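Local coordinates for protein 1H-3-hydroxy-4-oxoquinoline 2,4-dioxygenase (Pseudomonas putida, PDB 3IBT) that cleaves the ring of 3-hydroxy-1H-quinolin-4-one with molecular oxygen, without any cofactor, giving N-formylanthranilate and carbon monoxide, at residues 30-33 against 34-38; 243-246 against 247-250; 161-164 against 165-169. All coordinates share one frame; numbering follows the deposited sequence.

Interaction 1 (30-33 against 34-38); sequences WCQD and HRLFK
Asp33 and Arg35, two residues apart at the start of a turn, form a salt bridge, with Arg35 NE 2.9 Å from Asp33 OD2. The carboxylate and guanidinium planes stand 81° apart; OD2 offers its anti lone pair, and it lies 28° out of the guanidinium plane. The bend of Arg35 at chi3 (-65°) turns NE toward OD2. The same oxygen also lies 3.0 Å from His34 ND1, at the edge of the imidazole and near its plane. The backbone closes the turn: Leu36 N donates to Asp33 O at 3.0 Å, the bond that opens the short 3-10 segment 34-36.

Packing follows on the Leu36 side. With CG anti to the backbone N, Leu36 directs its branches toward the carboxamide of Gln32, whose NE2 lies 3.6 Å from Leu36 CD2. His165 and Thr94 also touch both side chains.

Residues 30-33 lie in the loop after strand 23-27, which in alpha/beta-hydrolase folds commonly helps to form the oxyanion hole; Trp30, Cys31 and Gln32 probably bind the substrate, as in relatives. Arg35 also pairs with Glu169, while Asp54 brings a second carboxylate close to Asp33 OD1. The arginine thus probably offsets acidic charge gathered here, and the turn sets charged groups on one side and the Leu36 packing on the other, beside the probable substrate-binding loop.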
loop_
_atom_site.group_PDB
_atom_site.type_symbol
_atom_site.label_atom_id
_atom_site.label_comp_id
_atom_site.label_asym_id
_atom_site.label_seq_id
_atom_site.Cartn_x
_atom_site.Cartn_y
_atom_site.Cartn_z
ATOM N N TRP A 30 -6.444 -0.359 -0.100
ATOM C CA TRP A 30 -7.862 -0.336 0.303
ATOM C C TRP A 30 -8.420 -1.719 0.108
ATOM O O TRP A 30 -7.989 -2.424 -0.814
ATOM C CB TRP A 30 -8.665 0.625 -0.579
ATOM C CG TRP A 30 -8.351 2.058 -0.330
ATOM C CD1 TRP A 30 -7.339 2.793 -0.897
ATOM C CD2 TRP A 30 -9.048 2.947 0.561
ATOM N NE1 TRP A 30 -7.365 4.085 -0.409
ATOM C CE2 TRP A 30 -8.403 4.208 0.483
ATOM C CE3 TRP A 30 -10.168 2.802 1.412
ATOM C CZ2 TRP A 30 -8.840 5.324 1.222
ATOM C CZ3 TRP A 30 -10.590 3.905 2.158
ATOM C CH2 TRP A 30 -9.927 5.149 2.060
ATOM N N CYS A 31 -9.350 -2.119 0.962
ATOM C CA CYS A 31 -9.971 -3.417 0.801
ATOM C C CYS A 31 -8.987 -4.572 0.878
ATOM O O CYS A 31 -9.179 -5.613 0.213
ATOM C CB CYS A 31 -10.680 -3.470 -0.533
ATOM S SG CYS A 31 -12.137 -2.466 -0.486
ATOM N N GLN A 32 -7.926 -4.365 1.666
ATOM C CA GLN A 32 -6.936 -5.397 1.968
ATOM C C GLN A 32 -6.636 -5.491 3.462
ATOM O O GLN A 32 -7.033 -4.635 4.294
ATOM C CB GLN A 32 -5.621 -5.163 1.254
ATOM C CG GLN A 32 -5.517 -5.803 -0.054
ATOM C CD GLN A 32 -4.538 -5.031 -0.923
ATOM O OE1 GLN A 32 -4.267 -3.860 -0.646
ATOM N NE2 GLN A 32 -3.973 -5.684 -1.959
ATOM N N ASP A 33 -5.867 -6.529 3.769
ATOM C CA ASP A 33 -5.591 -6.825 5.121
ATOM C C ASP A 33 -4.125 -6.986 5.501
ATOM O O ASP A 33 -3.255 -6.911 4.638
ATOM C CB ASP A 33 -6.342 -8.058 5.505
ATOM C CG ASP A 33 -6.702 -7.990 6.896
ATOM O OD1 ASP A 33 -6.512 -6.848 7.387
ATOM O OD2 ASP A 33 -7.142 -8.998 7.508
ATOM N N HIS A 34 -3.864 -7.207 6.792
ATOM C CA HIS A 34 -2.547 -7.613 7.233
ATOM C C HIS A 34 -2.215 -8.985 6.603
ATOM O O HIS A 34 -1.036 -9.350 6.439
ATOM C CB HIS A 34 -2.492 -7.654 8.762
ATOM C CG HIS A 34 -3.261 -8.787 9.368
ATOM N ND1 HIS A 34 -4.579 -9.043 9.064
ATOM C CD2 HIS A 34 -2.897 -9.736 10.261
ATOM C CE1 HIS A 34 -5.000 -10.096 9.741
ATOM N NE2 HIS A 34 -3.996 -10.539 10.474
ATOM N N ARG A 35 -3.251 -9.728 6.213
ATOM C CA ARG A 35 -3.068 -10.997 5.495
ATOM C C ARG A 35 -2.408 -10.795 4.103
ATOM O O ARG A 35 -1.922 -11.716 3.468
ATOM C CB ARG A 35 -4.408 -11.750 5.409
ATOM C CG ARG A 35 -5.012 -12.045 6.779
ATOM C CD ARG A 35 -6.482 -12.543 6.741
ATOM N NE ARG A 35 -7.419 -11.531 6.226
ATOM C CZ ARG A 35 -8.645 -11.774 5.741
ATOM N NH1 ARG A 35 -9.099 -13.016 5.676
ATOM N NH2 ARG A 35 -9.411 -10.777 5.297
ATOM N N LEU A 36 -2.389 -9.578 3.603
ATOM C CA LEU A 36 -1.613 -9.356 2.395
ATOM C C LEU A 36 -0.150 -9.693 2.705
ATOM O O LEU A 36 0.607 -10.093 1.826
ATOM C CB LEU A 36 -1.752 -7.921 1.893
ATOM C CG LEU A 36 -1.042 -7.573 0.559
ATOM C CD1 LEU A 36 -1.546 -8.436 -0.614
ATOM C CD2 LEU A 36 -1.170 -6.105 0.192
ATOM N N PHE A 37 0.246 -9.548 3.959
ATOM C CA PHE A 37 1.641 -9.651 4.287
ATOM C C PHE A 37 1.995 -11.005 4.849
ATOM O O PHE A 37 3.060 -11.172 5.410
ATOM C CB PHE A 37 2.074 -8.531 5.248
ATOM C CG PHE A 37 1.905 -7.143 4.676
ATOM C CD1 PHE A 37 0.876 -6.305 5.135
ATOM C CD2 PHE A 37 2.746 -6.680 3.665
ATOM C CE1 PHE A 37 0.687 -5.020 4.618
ATOM C CE2 PHE A 37 2.558 -5.395 3.112
ATOM C CZ PHE A 37 1.529 -4.561 3.600
ATOM N N LYS A 38 1.123 -11.981 4.652
ATOM C CA LYS A 38 1.216 -13.184 5.440
ATOM C C LYS A 38 2.506 -13.907 5.153
ATOM O O LYS A 38 3.081 -14.525 6.079
ATOM C CB LYS A 38 0.008 -14.110 5.239
ATOM C CG LYS A 38 -0.095 -14.756 3.864
ATOM C CD LYS A 38 -1.261 -15.736 3.858
ATOM C CE LYS A 38 -1.080 -16.773 2.746
ATOM N NZ LYS A 38 -2.334 -17.172 2.010
#

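Interaction 2 (243-246 against 247-250); sequences THFP and SLEN
Pro246, Glu249 and Phe245 carry this contact, a single helical turn that directly follows His244, the probable proton donor/acceptor. Phe245 occupies the N-cap position, and its carbonyl oxygen does double duty. Glu249 N reaches Phe245 O at 2.9 Å with a nearly straight N-H...O angle of 169°, lying almost on the line of the carbonyl bond, whereas Leu248 N approaches the same oxygen, also at 2.9 Å, from well above the carbonyl plane.

Pro246 starts the helix, where its lack of an N-H costs no bond of the first turn. Its carbonyl takes up the next donor, with Asn250 N 2.8 Å from Pro246 O. The proline side chain also touches Asp120, the residue thought to raise the basicity of His244.

Swung away from its own backbone N (chi1 -166°), the extended chain of Glu249 carries the carboxylate back along Thr243, the two side chains running in opposite directions; OE2 is hydrogen-bonded to Arg242 N. Phe245 CB packs on Leu248 CD1 at 4.0 Å. One face of the Phe245 ring is covered by His244 CB, 4.1 Å above its centre, and the rings of His165 and Phe245 meet edge to face.

With two donors on one oxygen and a carboxylate oxygen bonded to the backbone at Arg242, the turn is tied to the main chain on either side of His244 in sequence, at Arg242 and Phe245, consistent with a fixed placing of that imidazole beside Asp120 and Trp153.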
loop_
_atom_site.group_PDB
_atom_site.type_symbol
_atom_site.label_atom_id
_atom_site.label_comp_id
_atom_site.label_asym_id
_atom_site.label_seq_id
_atom_site.Cartn_x
_atom_site.Cartn_y
_atom_site.Cartn_z
ATOM N N THR A 243 1.745 -10.654 -11.430
ATOM C CA THR A 243 0.702 -10.255 -10.496
ATOM C C THR A 243 0.879 -8.843 -9.949
ATOM O O THR A 243 1.980 -8.276 -9.992
ATOM C CB THR A 243 0.721 -11.297 -9.340
ATOM O OG1 THR A 243 -0.198 -12.326 -9.661
ATOM C CG2 THR A 243 0.503 -10.724 -7.899
ATOM N N HIS A 244 -0.205 -8.311 -9.395
ATOM C CA HIS A 244 -0.223 -7.005 -8.718
ATOM C C HIS A 244 0.294 -7.024 -7.243
ATOM O O HIS A 244 0.541 -5.952 -6.689
ATOM C CB HIS A 244 -1.654 -6.412 -8.860
ATOM C CG HIS A 244 -1.892 -5.086 -8.180
ATOM N ND1 HIS A 244 -1.176 -3.942 -8.474
ATOM C CD2 HIS A 244 -2.831 -4.711 -7.271
ATOM C CE1 HIS A 244 -1.646 -2.930 -7.758
ATOM N NE2 HIS A 244 -2.650 -3.370 -7.020
ATOM N N PHE A 245 0.493 -8.200 -6.625
ATOM C CA PHE A 245 0.867 -8.293 -5.184
ATOM C C PHE A 245 2.167 -9.042 -5.038
ATOM O O PHE A 245 2.204 -10.239 -4.711
ATOM C CB PHE A 245 -0.198 -8.992 -4.415
ATOM C CG PHE A 245 -1.541 -8.760 -4.972
ATOM C CD1 PHE A 245 -2.045 -9.603 -5.955
ATOM C CD2 PHE A 245 -2.311 -7.674 -4.538
ATOM C CE1 PHE A 245 -3.328 -9.397 -6.504
ATOM C CE2 PHE A 245 -3.588 -7.450 -5.057
ATOM C CZ PHE A 245 -4.106 -8.318 -6.059
ATOM N N PRO A 246 3.271 -8.344 -5.325
ATOM C CA PRO A 246 4.554 -9.016 -5.184
ATOM C C PRO A 246 4.815 -9.560 -3.753
ATOM O O PRO A 246 5.613 -10.478 -3.556
ATOM C CB PRO A 246 5.564 -7.925 -5.569
ATOM C CG PRO A 246 4.829 -6.641 -5.590
ATOM C CD PRO A 246 3.393 -6.947 -5.805
ATOM N N SER A 247 4.148 -9.010 -2.758
ATOM C CA SER A 247 4.332 -9.498 -1.401
ATOM C C SER A 247 3.726 -10.886 -1.226
ATOM O O SER A 247 4.096 -11.592 -0.315
ATOM C CB SER A 247 3.678 -8.539 -0.445
ATOM O OG SER A 247 2.327 -8.340 -0.872
ATOM N N LEU A 248 2.798 -11.260 -2.105
ATOM C CA LEU A 248 2.161 -12.558 -2.037
ATOM C C LEU A 248 2.812 -13.463 -3.027
ATOM O O LEU A 248 3.208 -14.558 -2.681
ATOM C CB LEU A 248 0.686 -12.445 -2.394
ATOM C CG LEU A 248 -0.277 -11.912 -1.347
ATOM C CD1 LEU A 248 -1.678 -11.817 -1.972
ATOM C CD2 LEU A 248 -0.284 -12.804 -0.117
ATOM N N GLU A 249 2.914 -12.996 -4.273
ATOM C CA GLU A 249 3.528 -13.778 -5.348
ATOM C C GLU A 249 5.056 -14.073 -5.148
ATOM O O GLU A 249 5.559 -15.164 -5.491
ATOM C CB GLU A 249 3.284 -13.109 -6.697
ATOM C CG GLU A 249 3.591 -14.040 -7.850
ATOM C CD GLU A 249 3.456 -13.356 -9.228
ATOM O OE1 GLU A 249 3.479 -12.084 -9.273
ATOM O OE2 GLU A 249 3.313 -14.103 -10.258
ATOM N N ASN A 250 5.794 -13.104 -4.636
ATOM C CA ASN A 250 7.210 -13.287 -4.538
ATOM C C ASN A 250 7.783 -12.806 -3.231
ATOM O O ASN A 250 8.631 -11.912 -3.222
ATOM C CB ASN A 250 7.917 -12.634 -5.708
ATOM C CG ASN A 250 7.846 -13.479 -6.989
ATOM O OD1 ASN A 250 8.156 -14.681 -7.005
ATOM N ND2 ASN A 250 7.424 -12.840 -8.082
#

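Interaction 3 (161-164 against 165-169); sequences DVLN and HLRNE
Helix 160-169 belongs to the helical cap that alpha/beta hydrolases insert between strands of the core sheet, here between 115-119 and 207-212, and within it Leu163 meets Arg167 one turn on. Their side chains run side by side in the same direction. Leu163 CD2 sits over one face of the guanidinium, offset toward its rim and 3.5 Å from Arg167 NH2. Two apolar pairs lie four and three residues apart: Val162 CG1 to Leu166 CD2, and Leu163 CD2 to Leu166 CD1, both 4.3 Å.

The backbone bonds change character along the segment. Leu166 N donates to Val162 O at 3.0 Å with an almost straight angle of 166°, as in a regular alpha-helix. One residue later Arg167 N turns instead to Asn164 O, at 3.2 Å, a tighter i to i-3 link, just where residues 165-169 widen into a pi-type turn.

A chi1 of -178° sends the imidazole of His165 toward the loop 30-33, onto Gln32 and edge to face with Phe245. Its ND1 makes a weak bond to Glu169 OE1 of 3.5 Å. Glu169 finds a stronger partner in Arg35, and Asp161 is bound by Asn39.

The helix therefore has contrasting flanks: Arg167 lies exposed, its charged plane shielded on one face by leucine, while Val162 and His165 are buried against the loops that carry Gln32 and His244.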
loop_
_atom_site.group_PDB
_atom_site.type_symbol
_atom_site.label_atom_id
_atom_site.label_comp_id
_atom_site.label_asym_id
_atom_site.label_seq_id
_atom_site.Cartn_x
_atom_site.Cartn_y
_atom_site.Cartn_z
ATOM N N ASP A 161 -1.889 -18.435 -3.216
ATOM C CA ASP A 161 -2.023 -17.345 -2.253
ATOM C C ASP A 161 -2.594 -16.076 -2.837
ATOM O O ASP A 161 -3.282 -15.345 -2.136
ATOM C CB ASP A 161 -0.672 -16.981 -1.630
ATOM C CG ASP A 161 -0.023 -18.132 -0.866
ATOM O OD1 ASP A 161 -0.747 -19.078 -0.408
ATOM O OD2 ASP A 161 1.231 -18.058 -0.700
ATOM N N VAL A 162 -2.285 -15.775 -4.094
ATOM C CA VAL A 162 -2.804 -14.554 -4.735
ATOM C C VAL A 162 -4.256 -14.782 -5.068
ATOM O O VAL A 162 -5.113 -13.944 -4.759
ATOM C CB VAL A 162 -2.036 -14.214 -6.022
ATOM C CG1 VAL A 162 -2.712 -13.127 -6.750
ATOM C CG2 VAL A 162 -0.657 -13.790 -5.674
ATOM N N LEU A 163 -4.511 -15.930 -5.705
ATOM C CA LEU A 163 -5.879 -16.377 -5.969
ATOM C C LEU A 163 -6.706 -16.351 -4.691
ATOM O O LEU A 163 -7.796 -15.797 -4.673
ATOM C CB LEU A 163 -5.904 -17.760 -6.626
ATOM C CG LEU A 163 -5.307 -17.765 -8.029
ATOM C CD1 LEU A 163 -5.105 -19.151 -8.539
ATOM C CD2 LEU A 163 -6.204 -17.036 -8.967
ATOM N N ASN A 164 -6.172 -16.899 -3.610
ATOM C CA ASN A 164 -6.938 -16.933 -2.373
ATOM C C ASN A 164 -7.296 -15.530 -1.916
ATOM O O ASN A 164 -8.398 -15.280 -1.345
ATOM C CB ASN A 164 -6.197 -17.643 -1.236
ATOM C CG ASN A 164 -7.034 -17.669 0.041
ATOM O OD1 ASN A 164 -8.182 -18.122 0.033
ATOM N ND2 ASN A 164 -6.498 -17.128 1.115
ATOM N N HIS A 165 -6.335 -14.632 -2.154
ATOM C CA HIS A 165 -6.490 -13.257 -1.749
ATOM C C HIS A 165 -7.671 -12.616 -2.485
ATOM O O HIS A 165 -8.630 -12.120 -1.870
ATOM C CB HIS A 165 -5.235 -12.481 -1.999
ATOM C CG HIS A 165 -5.333 -11.068 -1.563
ATOM N ND1 HIS A 165 -5.323 -10.699 -0.237
ATOM C CD2 HIS A 165 -5.465 -9.927 -2.269
ATOM C CE1 HIS A 165 -5.427 -9.387 -0.143
ATOM N NE2 HIS A 165 -5.526 -8.895 -1.363
ATOM N N LEU A 166 -7.627 -12.661 -3.805
ATOM C CA LEU A 166 -8.716 -12.114 -4.568
ATOM C C LEU A 166 -9.889 -13.097 -4.689
ATOM O O LEU A 166 -10.691 -13.038 -5.623
ATOM C CB LEU A 166 -8.208 -11.554 -5.908
ATOM C CG LEU A 166 -7.288 -12.385 -6.801
ATOM C CD1 LEU A 166 -8.074 -13.437 -7.625
ATOM C CD2 LEU A 166 -6.551 -11.444 -7.696
ATOM N N ARG A 167 -10.034 -13.991 -3.722
ATOM C CA ARG A 167 -11.318 -14.693 -3.585
ATOM C C ARG A 167 -11.855 -14.683 -2.203
ATOM O O ARG A 167 -12.970 -15.083 -2.008
ATOM C CB ARG A 167 -11.246 -16.150 -4.035
ATOM C CG ARG A 167 -11.350 -16.305 -5.526
ATOM C CD ARG A 167 -10.441 -17.434 -6.005
ATOM N NE ARG A 167 -10.119 -17.324 -7.433
ATOM C CZ ARG A 167 -9.693 -18.341 -8.186
ATOM N NH1 ARG A 167 -9.522 -19.557 -7.655
ATOM N NH2 ARG A 167 -9.434 -18.136 -9.478
ATOM N N ASN A 168 -11.062 -14.281 -1.229
ATOM C CA ASN A 168 -11.486 -14.482 0.137
ATOM C C ASN A 168 -11.170 -13.302 1.050
ATOM O O ASN A 168 -11.881 -13.058 2.039
ATOM C CB ASN A 168 -10.940 -15.814 0.686
ATOM C CG ASN A 168 -11.713 -17.044 0.164
ATOM O OD1 ASN A 168 -11.789 -17.283 -1.050
ATOM N ND2 ASN A 168 -12.278 -17.838 1.097
ATOM N N GLU A 169 -10.119 -12.563 0.713
ATOM C CA GLU A 169 -9.805 -11.343 1.438
ATOM C C GLU A 169 -10.667 -10.219 0.891
ATOM O O GLU A 169 -11.630 -9.789 1.515
ATOM C CB GLU A 169 -8.308 -10.956 1.308
ATOM C CG GLU A 169 -7.380 -11.317 2.502
ATOM C CD GLU A 169 -6.995 -12.811 2.541
ATOM O OE1 GLU A 169 -6.782 -13.370 1.426
ATOM O OE2 GLU A 169 -6.895 -13.410 3.656
#

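How the interactions relate
Interactions 1 and 2 are buried beside the probable active site, whereas interaction 3 is a partly exposed turn of the cap helix that packs against both. All three are local turns, yet they differ in what closes them: in 30-38 a 3-10 turn closed by a main-chain bond and flanked by a salt bridge, in 243-250 a shared carbonyl oxygen at the start of the helix, and in 161-169 main-chain bonds with apolar pairs. They meet around Phe245, His165, Leu36 and Leu248, where Leu248 CD1 lies 3.6 Å from His165 CB. Away from this cluster, the pairing of Arg35 with Glu169 ties interaction 1 to the cap, so charge pairing supplements apolar packing.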